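Local coordinates for neuraminidase (Influenza A virus, PDB 4GDI), which forms a homotetrameric, calcium-binding beta-propeller of the sialidase family and may remove terminal sialic acid from glycoconjugates, although its putative active site has diverged, at residues A[194-199]-A[213-218]; A[217-222]-A[256-261]; A[246-251]-A[279-284]. All blocks are in the same frame, centred on the assembly; numbering follows the deposited sequence.

Contact 1 (A[194-199]-A[213-218]); sequences GINFEY and GTNLWN. With CA (calcium ion), chain R.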
loop_
_atom_site.group_PDB
_atom_site.type_symbol
_atom_site.label_atom_id
_atom_site.label_comp_id
_atom_site.label_asym_id
_atom_site.label_seq_id
_atom_site.Cartn_x
_atom_site.Cartn_y
_atom_site.Cartn_z
ATOM N N GLY A 194 40.156 -7.246 29.236
ATOM C CA GLY A 194 40.023 -6.135 30.161
ATOM C C GLY A 194 38.836 -5.223 29.916
ATOM O O GLY A 194 38.589 -4.296 30.690
ATOM N N ILE A 195 38.087 -5.469 28.844
ATOM C CA ILE A 195 36.916 -4.653 28.560
ATOM C C ILE A 195 35.744 -5.502 28.078
ATOM O O ILE A 195 35.859 -6.712 27.957
ATOM C CB ILE A 195 37.208 -3.547 27.500
ATOM C CG1 ILE A 195 37.355 -4.151 26.097
ATOM C CG2 ILE A 195 38.441 -2.748 27.880
ATOM C CD1 ILE A 195 37.317 -3.105 24.976
ATOM N N ASN A 196 34.631 -4.830 27.801
ATOM C CA ASN A 196 33.427 -5.428 27.238
ATOM C C ASN A 196 32.990 -4.512 26.092
ATOM O O ASN A 196 33.108 -3.294 26.211
ATOM C CB ASN A 196 32.346 -5.519 28.330
ATOM C CG ASN A 196 30.995 -5.942 27.802
ATOM O OD1 ASN A 196 30.016 -5.209 27.919
ATOM N ND2 ASN A 196 30.926 -7.134 27.249
ATOM N N PHE A 197 32.499 -5.087 24.998
ATOM C CA PHE A 197 32.216 -4.323 23.772
ATOM C C PHE A 197 30.901 -4.738 23.104
ATOM O O PHE A 197 30.908 -5.391 22.052
ATOM C CB PHE A 197 33.364 -4.503 22.770
ATOM C CG PHE A 197 33.460 -3.387 21.743
ATOM C CD1 PHE A 197 32.625 -3.366 20.630
ATOM C CD2 PHE A 197 34.393 -2.356 21.898
ATOM C CE1 PHE A 197 32.713 -2.333 19.694
ATOM C CE2 PHE A 197 34.482 -1.324 20.969
ATOM C CZ PHE A 197 33.642 -1.311 19.865
ATOM N N GLU A 198 29.783 -4.380 23.733
ATOM C CA GLU A 198 28.448 -4.724 23.247
ATOM C C GLU A 198 27.860 -3.593 22.397
ATOM O O GLU A 198 28.334 -2.455 22.437
ATOM C CB GLU A 198 27.492 -4.969 24.425
ATOM C CG GLU A 198 27.976 -5.998 25.454
ATOM C CD GLU A 198 27.978 -7.421 24.939
ATOM O OE1 GLU A 198 27.151 -7.766 24.062
ATOM O OE2 GLU A 198 28.815 -8.208 25.424
ATOM N N TYR A 199 26.806 -3.921 21.654
ATOM C CA TYR A 199 25.984 -2.927 20.976
ATOM C C TYR A 199 26.763 -2.059 19.981
ATOM O O TYR A 199 26.505 -0.853 19.875
ATOM C CB TYR A 199 25.329 -1.994 21.990
ATOM C CG TYR A 199 24.654 -2.650 23.168
ATOM C CD1 TYR A 199 24.143 -3.937 23.088
ATOM C CD2 TYR A 199 24.510 -1.958 24.369
ATOM C CE1 TYR A 199 23.496 -4.516 24.181
ATOM C CE2 TYR A 199 23.880 -2.530 25.467
ATOM C CZ TYR A 199 23.371 -3.804 25.363
ATOM O OH TYR A 199 22.748 -4.362 26.449
ATOM N N GLY A 213 31.343 1.132 20.817
ATOM C CA GLY A 213 30.816 0.091 21.679
ATOM C C GLY A 213 30.183 0.621 22.955
ATOM O O GLY A 213 30.202 1.825 23.238
ATOM N N THR A 214 29.587 -0.295 23.709
ATOM C CA THR A 214 29.081 0.001 25.043
ATOM C C THR A 214 29.709 -1.021 25.978
ATOM O O THR A 214 29.591 -2.225 25.758
ATOM C CB THR A 214 27.568 -0.094 25.092
ATOM O OG1 THR A 214 26.996 0.943 24.290
ATOM C CG2 THR A 214 27.039 0.051 26.560
ATOM N N ASN A 215 30.433 -0.542 26.982
ATOM C CA ASN A 215 31.060 -1.424 27.959
ATOM C C ASN A 215 30.141 -1.568 29.169
ATOM O O ASN A 215 29.980 -0.633 29.941
ATOM C CB ASN A 215 32.429 -0.876 28.388
ATOM C CG ASN A 215 33.205 -1.841 29.276
ATOM O OD1 ASN A 215 32.623 -2.609 30.042
ATOM N ND2 ASN A 215 34.523 -1.798 29.177
ATOM N N LEU A 216 29.544 -2.748 29.320
ATOM C CA LEU A 216 28.550 -2.993 30.367
ATOM C C LEU A 216 29.189 -3.483 31.669
ATOM O O LEU A 216 28.507 -3.714 32.674
ATOM C CB LEU A 216 27.546 -4.047 29.889
ATOM C CG LEU A 216 26.659 -3.671 28.703
ATOM C CD1 LEU A 216 25.685 -4.816 28.391
ATOM C CD2 LEU A 216 25.900 -2.386 28.976
ATOM N N TRP A 217 30.505 -3.635 31.636
ATOM C CA TRP A 217 31.250 -4.258 32.716
ATOM C C TRP A 217 31.925 -3.226 33.615
ATOM O O TRP A 217 31.538 -3.056 34.774
ATOM C CB TRP A 217 32.300 -5.187 32.116
ATOM C CG TRP A 217 33.246 -5.760 33.095
ATOM C CD1 TRP A 217 33.089 -5.826 34.450
ATOM C CD2 TRP A 217 34.513 -6.356 32.806
ATOM N NE1 TRP A 217 34.175 -6.437 35.021
ATOM C CE2 TRP A 217 35.068 -6.769 34.035
ATOM C CE3 TRP A 217 35.237 -6.583 31.626
ATOM C CZ2 TRP A 217 36.311 -7.385 34.120
ATOM C CZ3 TRP A 217 36.464 -7.202 31.709
ATOM C CH2 TRP A 217 36.995 -7.597 32.950
ATOM N N ASN A 218 32.923 -2.535 33.069
ATOM C CA ASN A 218 33.801 -1.701 33.876
ATOM C C ASN A 218 34.216 -0.386 33.220
ATOM O O ASN A 218 35.347 0.056 33.414
ATOM C CB ASN A 218 35.071 -2.492 34.185
ATOM C CG ASN A 218 35.752 -2.994 32.931
ATOM O OD1 ASN A 218 35.331 -2.671 31.810
ATOM N ND2 ASN A 218 36.807 -3.785 33.100
HETATM CA CA CA R . 29.258 1.192 31.100
HETATM O O HOH W 1 27.276 1.210 21.443
HETATM O O HOH W 2 28.528 2.946 32.602
#
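E198 and T214 form an antiparallel hydrogen-bonded pair, their CA atoms 5.1 Å apart and their backbones joined in both directions, where the 194-199 loop passes the end of strand 208-214. Beyond this pair the regular pairing stops and asparagine side chains take over the work of the backbone. N196 has CG anti to its backbone N (chi1 172°), and its OD1 receives L216 N at 2.9 Å, in the carbonyl plane and on a lone pair, by a nearly straight bond (163°). Its ND2 turns the other way, to the anti lone pair of E198 OE2 and to S172 OG, so both ends of the amide are engaged; E198 OE1 in turn forms a salt bridge with R146. N215 makes an Asx turn: its OD1 accepts from W217 N at 2.8 Å and from N218 N at 3.0 Å, while its ND2 donates to N218 OD1. N218 ND2 lies over the centre of the W217 ring and donates to G194 O at 3.0 Å, from above the carbonyl plane. At the other end G213 CA makes a CH-pi contact over one face of the F197 ring, 3.8 Å from its centroid, and L216 CD1 packs 3.9 Å from Y199 CZ. N215 O binds the calcium ion at 2.3 Å, sharing it with D219, D245, G263 and G265. The chemistry is consistent with a ligand carbonyl whose direction is steadied by the N215 turn, the N196 amide and the E198-T214 pair.

Contact 2 (A[217-222]-A[256-261]); sequences WNDAKR and CKMAQE. With CA (calcium ion), chain R.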
loop_
_atom_site.group_PDB
_atom_site.type_symbol
_atom_site.label_atom_id
_atom_site.label_comp_id
_atom_site.label_asym_id
_atom_site.label_seq_id
_atom_site.Cartn_x
_atom_site.Cartn_y
_atom_site.Cartn_z
ATOM N N TRP A 217 30.505 -3.635 31.636
ATOM C CA TRP A 217 31.250 -4.258 32.716
ATOM C C TRP A 217 31.925 -3.226 33.615
ATOM O O TRP A 217 31.538 -3.056 34.774
ATOM C CB TRP A 217 32.300 -5.187 32.116
ATOM C CG TRP A 217 33.246 -5.760 33.095
ATOM C CD1 TRP A 217 33.089 -5.826 34.450
ATOM C CD2 TRP A 217 34.513 -6.356 32.806
ATOM N NE1 TRP A 217 34.175 -6.437 35.021
ATOM C CE2 TRP A 217 35.068 -6.769 34.035
ATOM C CE3 TRP A 217 35.237 -6.583 31.626
ATOM C CZ2 TRP A 217 36.311 -7.385 34.120
ATOM C CZ3 TRP A 217 36.464 -7.202 31.709
ATOM C CH2 TRP A 217 36.995 -7.597 32.950
ATOM N N ASN A 218 32.923 -2.535 33.069
ATOM C CA ASN A 218 33.801 -1.701 33.876
ATOM C C ASN A 218 34.216 -0.386 33.220
ATOM O O ASN A 218 35.347 0.056 33.414
ATOM C CB ASN A 218 35.071 -2.492 34.185
ATOM C CG ASN A 218 35.752 -2.994 32.931
ATOM O OD1 ASN A 218 35.331 -2.671 31.810
ATOM N ND2 ASN A 218 36.807 -3.785 33.100
ATOM N N ASP A 219 33.334 0.241 32.444
ATOM C CA ASP A 219 33.694 1.517 31.821
ATOM C C ASP A 219 32.490 2.358 31.508
ATOM O O ASP A 219 31.484 1.869 30.991
ATOM C CB ASP A 219 34.518 1.304 30.538
ATOM C CG ASP A 219 35.319 2.540 30.122
ATOM O OD1 ASP A 219 35.206 3.614 30.759
ATOM O OD2 ASP A 219 36.070 2.442 29.123
ATOM N N ALA A 220 32.623 3.650 31.793
ATOM C CA ALA A 220 31.600 4.624 31.475
ATOM C C ALA A 220 32.038 5.474 30.279
ATOM O O ALA A 220 31.271 6.287 29.776
ATOM C CB ALA A 220 31.308 5.507 32.705
ATOM N N LYS A 221 33.277 5.296 29.835
ATOM C CA LYS A 221 33.649 5.793 28.517
ATOM C C LYS A 221 33.180 4.723 27.547
ATOM O O LYS A 221 32.932 3.581 27.952
ATOM C CB LYS A 221 35.162 6.002 28.395
ATOM C CG LYS A 221 35.641 7.377 28.856
ATOM C CD LYS A 221 37.163 7.428 28.925
ATOM C CE LYS A 221 37.649 8.807 29.375
ATOM N NZ LYS A 221 39.130 8.914 29.310
ATOM N N ARG A 222 33.040 5.082 26.279
ATOM C CA ARG A 222 32.688 4.088 25.261
ATOM C C ARG A 222 33.944 3.712 24.513
ATOM O O ARG A 222 34.621 4.581 23.981
ATOM C CB ARG A 222 31.657 4.653 24.293
ATOM C CG ARG A 222 30.372 5.073 24.965
ATOM C CD ARG A 222 29.377 5.580 23.946
ATOM N NE ARG A 222 28.090 5.928 24.532
ATOM C CZ ARG A 222 27.164 5.037 24.881
ATOM N NH1 ARG A 222 27.400 3.745 24.731
ATOM N NH2 ARG A 222 26.004 5.442 25.393
ATOM N N CYS A 256 43.742 8.943 28.635
ATOM C CA CYS A 256 43.287 7.817 27.844
ATOM C C CYS A 256 42.815 6.671 28.735
ATOM O O CYS A 256 42.564 5.571 28.254
ATOM C CB CYS A 256 44.400 7.352 26.908
ATOM S SG CYS A 256 44.818 8.609 25.670
ATOM N N LYS A 257 42.652 6.935 30.024
ATOM C CA LYS A 257 42.247 5.880 30.942
ATOM C C LYS A 257 40.736 5.689 30.965
ATOM O O LYS A 257 39.978 6.618 30.713
ATOM C CB LYS A 257 42.777 6.160 32.349
ATOM C CG LYS A 257 44.305 6.190 32.416
ATOM C CD LYS A 257 44.820 6.052 33.843
ATOM C CE LYS A 257 44.348 7.189 34.736
ATOM N NZ LYS A 257 44.720 6.955 36.160
ATOM N N MET A 258 40.325 4.464 31.261
ATOM C CA MET A 258 38.922 4.125 31.432
ATOM C C MET A 258 38.295 4.916 32.575
ATOM O O MET A 258 38.960 5.231 33.559
ATOM C CB MET A 258 38.798 2.629 31.708
ATOM C CG MET A 258 39.236 1.781 30.530
ATOM S SD MET A 258 39.464 0.030 30.887
ATOM C CE MET A 258 37.798 -0.476 31.246
ATOM N N ALA A 259 37.018 5.252 32.420
ATOM C CA ALA A 259 36.244 5.895 33.479
ATOM C C ALA A 259 35.481 4.818 34.244
ATOM O O ALA A 259 34.364 4.449 33.889
ATOM C CB ALA A 259 35.288 6.904 32.882
ATOM N N GLN A 260 36.088 4.300 35.299
ATOM C CA GLN A 260 35.511 3.149 35.974
ATOM C C GLN A 260 34.383 3.510 36.938
ATOM O O GLN A 260 33.610 2.636 37.314
ATOM C CB GLN A 260 36.603 2.346 36.671
ATOM C CG GLN A 260 37.850 2.221 35.807
ATOM C CD GLN A 260 38.480 0.843 35.848
ATOM O OE1 GLN A 260 38.058 -0.069 35.128
ATOM N NE2 GLN A 260 39.511 0.690 36.676
ATOM N N GLU A 261 34.254 4.783 37.307
ATOM C CA GLU A 261 33.151 5.180 38.192
ATOM C C GLU A 261 31.809 4.898 37.511
ATOM O O GLU A 261 31.483 5.504 36.487
ATOM C CB GLU A 261 33.232 6.663 38.589
ATOM C CG GLU A 261 32.211 7.048 39.675
ATOM C CD GLU A 261 32.072 8.556 39.895
ATOM O OE1 GLU A 261 32.825 9.343 39.277
ATOM O OE2 GLU A 261 31.189 8.955 40.690
HETATM CA CA CA R . 29.258 1.192 31.100
HETATM O O HOH W 2 28.528 2.946 32.602
#
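D219 OD1 accepts from A259 N across the contact at 3.0 Å and from K221 N of its own loop at 2.7 Å. With CG anti to the backbone N (chi1 -160°), the carboxylate is met by these donors from opposite faces of its plane; the second bond closes an Asx turn. A220 N returns a bond to A259 O at 2.8 Å, and the CB atoms of A220 and A259 meet beside it, making this the compact part of the contact. K221 reaches on from here, extended beyond CG, and its NZ donates to K257 O at 2.8 Å as well as to P238 O and N240 O, so a buried ammonium is surrounded by carbonyls. The M258 flank is partly exposed and lacks such bonds. M258 bends at its last torsion (chi3 67°), with CE 3.3 Å from N218 OD1, an atom hydrogen-bonded by N215 ND2. K257 and E261 are exposed, and their side chains start away from the 217-222 loop. The chain has no helices here: one loop joins strands 208-214 and 224-228 and carries D219 O to the calcium ion, while the other, tied back by the C256-C239 disulfide to the start of the same connection, leads from strand 233-236 to strand 277-281.

Contact 3 (A[246-251]-A[279-284]); sequences FPRGGL and TSKTKA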
loop_
_atom_site.group_PDB
_atom_site.type_symbol
_atom_site.label_atom_id
_atom_site.label_comp_id
_atom_site.label_asym_id
_atom_site.label_seq_id
_atom_site.Cartn_x
_atom_site.Cartn_y
_atom_site.Cartn_z
ATOM N N PHE A 246 25.659 5.780 29.764
ATOM C CA PHE A 246 24.759 5.960 30.886
ATOM C C PHE A 246 24.457 4.594 31.476
ATOM O O PHE A 246 24.000 3.704 30.761
ATOM C CB PHE A 246 23.465 6.658 30.500
ATOM C CG PHE A 246 22.654 7.073 31.698
ATOM C CD1 PHE A 246 21.855 6.148 32.363
ATOM C CD2 PHE A 246 22.740 8.363 32.196
ATOM C CE1 PHE A 246 21.141 6.508 33.494
ATOM C CE2 PHE A 246 22.022 8.734 33.330
ATOM C CZ PHE A 246 21.220 7.802 33.973
ATOM N N PRO A 247 24.695 4.426 32.792
ATOM C CA PRO A 247 25.088 5.486 33.735
ATOM C C PRO A 247 26.544 5.889 33.610
ATOM O O PRO A 247 27.304 5.275 32.850
ATOM C CB PRO A 247 24.854 4.834 35.105
ATOM C CG PRO A 247 25.085 3.392 34.873
ATOM C CD PRO A 247 24.631 3.109 33.449
ATOM N N ARG A 248 26.929 6.923 34.356
ATOM C CA ARG A 248 28.318 7.372 34.383
ATOM C C ARG A 248 28.554 8.227 35.613
ATOM O O ARG A 248 27.605 8.670 36.245
ATOM C CB ARG A 248 28.654 8.195 33.135
ATOM C CG ARG A 248 27.781 9.421 32.925
ATOM C CD ARG A 248 28.369 10.303 31.824
ATOM N NE ARG A 248 27.592 11.516 31.566
ATOM C CZ ARG A 248 26.434 11.565 30.910
ATOM N NH1 ARG A 248 25.861 10.459 30.427
ATOM N NH2 ARG A 248 25.842 12.742 30.744
ATOM N N GLY A 249 29.821 8.456 35.936
ATOM C CA GLY A 249 30.199 9.396 36.975
ATOM C C GLY A 249 30.348 10.791 36.400
ATOM O O GLY A 249 29.882 11.074 35.291
ATOM N N GLY A 250 31.009 11.668 37.149
ATOM C CA GLY A 250 31.192 13.046 36.726
ATOM C C GLY A 250 32.406 13.239 35.832
ATOM O O GLY A 250 33.089 12.278 35.469
ATOM N N LEU A 251 32.662 14.494 35.478
ATOM C CA LEU A 251 33.816 14.862 34.663
ATOM C C LEU A 251 35.131 14.579 35.389
ATOM O O LEU A 251 35.220 14.673 36.611
ATOM C CB LEU A 251 33.745 16.339 34.287
ATOM C CG LEU A 251 32.442 16.781 33.616
ATOM C CD1 LEU A 251 32.507 18.249 33.206
ATOM C CD2 LEU A 251 32.141 15.896 32.400
ATOM N N THR A 279 30.947 13.770 20.292
ATOM C CA THR A 279 30.455 12.896 21.343
ATOM C C THR A 279 28.981 13.138 21.518
ATOM O O THR A 279 28.472 14.182 21.110
ATOM C CB THR A 279 31.163 13.157 22.680
ATOM O OG1 THR A 279 31.099 14.549 22.984
ATOM C CG2 THR A 279 32.632 12.724 22.604
ATOM N N SER A 280 28.299 12.187 22.148
ATOM C CA SER A 280 26.879 12.339 22.416
ATOM C C SER A 280 26.518 11.690 23.754
ATOM O O SER A 280 27.040 10.637 24.108
ATOM C CB SER A 280 26.059 11.752 21.256
ATOM O OG SER A 280 26.362 10.391 21.069
ATOM N N LYS A 281 25.641 12.344 24.511
ATOM C CA LYS A 281 25.282 11.855 25.837
ATOM C C LYS A 281 24.024 12.529 26.401
ATOM O O LYS A 281 23.566 13.575 25.909
ATOM C CB LYS A 281 26.454 12.066 26.794
ATOM C CG LYS A 281 26.819 13.547 26.996
ATOM C CD LYS A 281 28.000 13.725 27.963
ATOM C CE LYS A 281 28.169 15.197 28.378
ATOM N NZ LYS A 281 29.199 15.372 29.452
ATOM N N THR A 282 23.455 11.906 27.423
ATOM C CA THR A 282 22.368 12.524 28.179
ATOM C C THR A 282 22.844 13.879 28.725
ATOM O O THR A 282 24.014 14.055 29.056
ATOM C CB THR A 282 21.929 11.627 29.336
ATOM O OG1 THR A 282 23.051 11.360 30.182
ATOM C CG2 THR A 282 21.355 10.278 28.811
ATOM N N LYS A 283 21.939 14.842 28.792
ATOM C CA LYS A 283 22.237 16.126 29.417
ATOM C C LYS A 283 22.804 15.873 30.816
ATOM O O LYS A 283 23.917 16.284 31.130
ATOM C CB LYS A 283 20.960 16.973 29.473
ATOM C CG LYS A 283 21.044 18.268 30.274
ATOM C CD LYS A 283 22.087 19.220 29.728
ATOM C CE LYS A 283 22.102 20.533 30.514
ATOM N NZ LYS A 283 20.785 21.250 30.489
ATOM N N ALA A 284 22.049 15.146 31.629
ATOM C CA ALA A 284 22.410 14.915 33.022
ATOM C C ALA A 284 23.045 13.543 33.240
ATOM O O ALA A 284 22.634 12.552 32.635
ATOM C CB ALA A 284 21.165 15.049 33.891
HETATM O O HOH W 3 27.292 15.043 31.762
#
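R248 lies in the long connection that leads from the last strand of one propeller sheet, 233-236, to the first strand of the next, 277-281, and its guanidinium grips T282 just beyond the end of that strand. The grip is end-on and uses two nitrogens. NH2 of R248 donates to T282 O at 2.8 Å, with the acceptor in the guanidinium plane, while NH1 of R248 donates to T282 OG1 at 3.0 Å with the hydroxyl tilted from that plane. A weak bond from NH2 to the same hydroxyl supplements these. The hydroxyl is itself committed, since T282 OG1 donates to A284 O at 2.8 Å and so ties the chain just after the strand to itself. T282 holds OG1 between its backbone N and carbonyl carbon (chi1 57°), a rotation in which that atom can serve both the arginine and A284.

K281 crosses the arginine at about a right angle. Its CD lies over one face of the guanidinium, offset toward the rim and 3.7 Å from R248 NH2, so the aliphatic part of the lysine does the touching. The two positive ends stay close without meeting: water 3 accepts from R248 NH2 at 2.9 Å and from K281 NZ at 3.0 Å, and probably eases their repulsion. Beside the polar cluster, the F246 ring brings CD2 to 3.6 Å from T282 OG1, with A284 O near its edge.

R248 NH1 has a further acceptor in D245 O, and D245 OD2 is a calcium ligand, so the arginine joins the backbone of a first-shell residue to the loop just after strand 277-281. The arrangement belongs to the beta-propeller plan of influenza neuraminidases, in which successive antiparallel sheets are joined by long loops; here a buried arginine fastens such a loop to the exit of the following sheet's first strand.

The three contacts lie in loops and strand ends of the four-stranded sheet 200-236 and the sheet that starts with strand 277-281. Contact 2 touches both others and lies on the same side of the chain's centre as each. Contacts 1 and 2 have centres 9 Å apart, share W217 and N218, and supply N215 O and D219 O to one calcium ion. Contact 3 is centred 12 Å from contact 2 and 16 Å from contact 1. Its segments alternate along the chain with those of contact 2, and A220 CB packs on R248 CB between them. Both segments of contact 1 precede those of contact 3 in the sequence. Together they illustrate how a helix-free fold can order long connections with a metal and side-chain bonds.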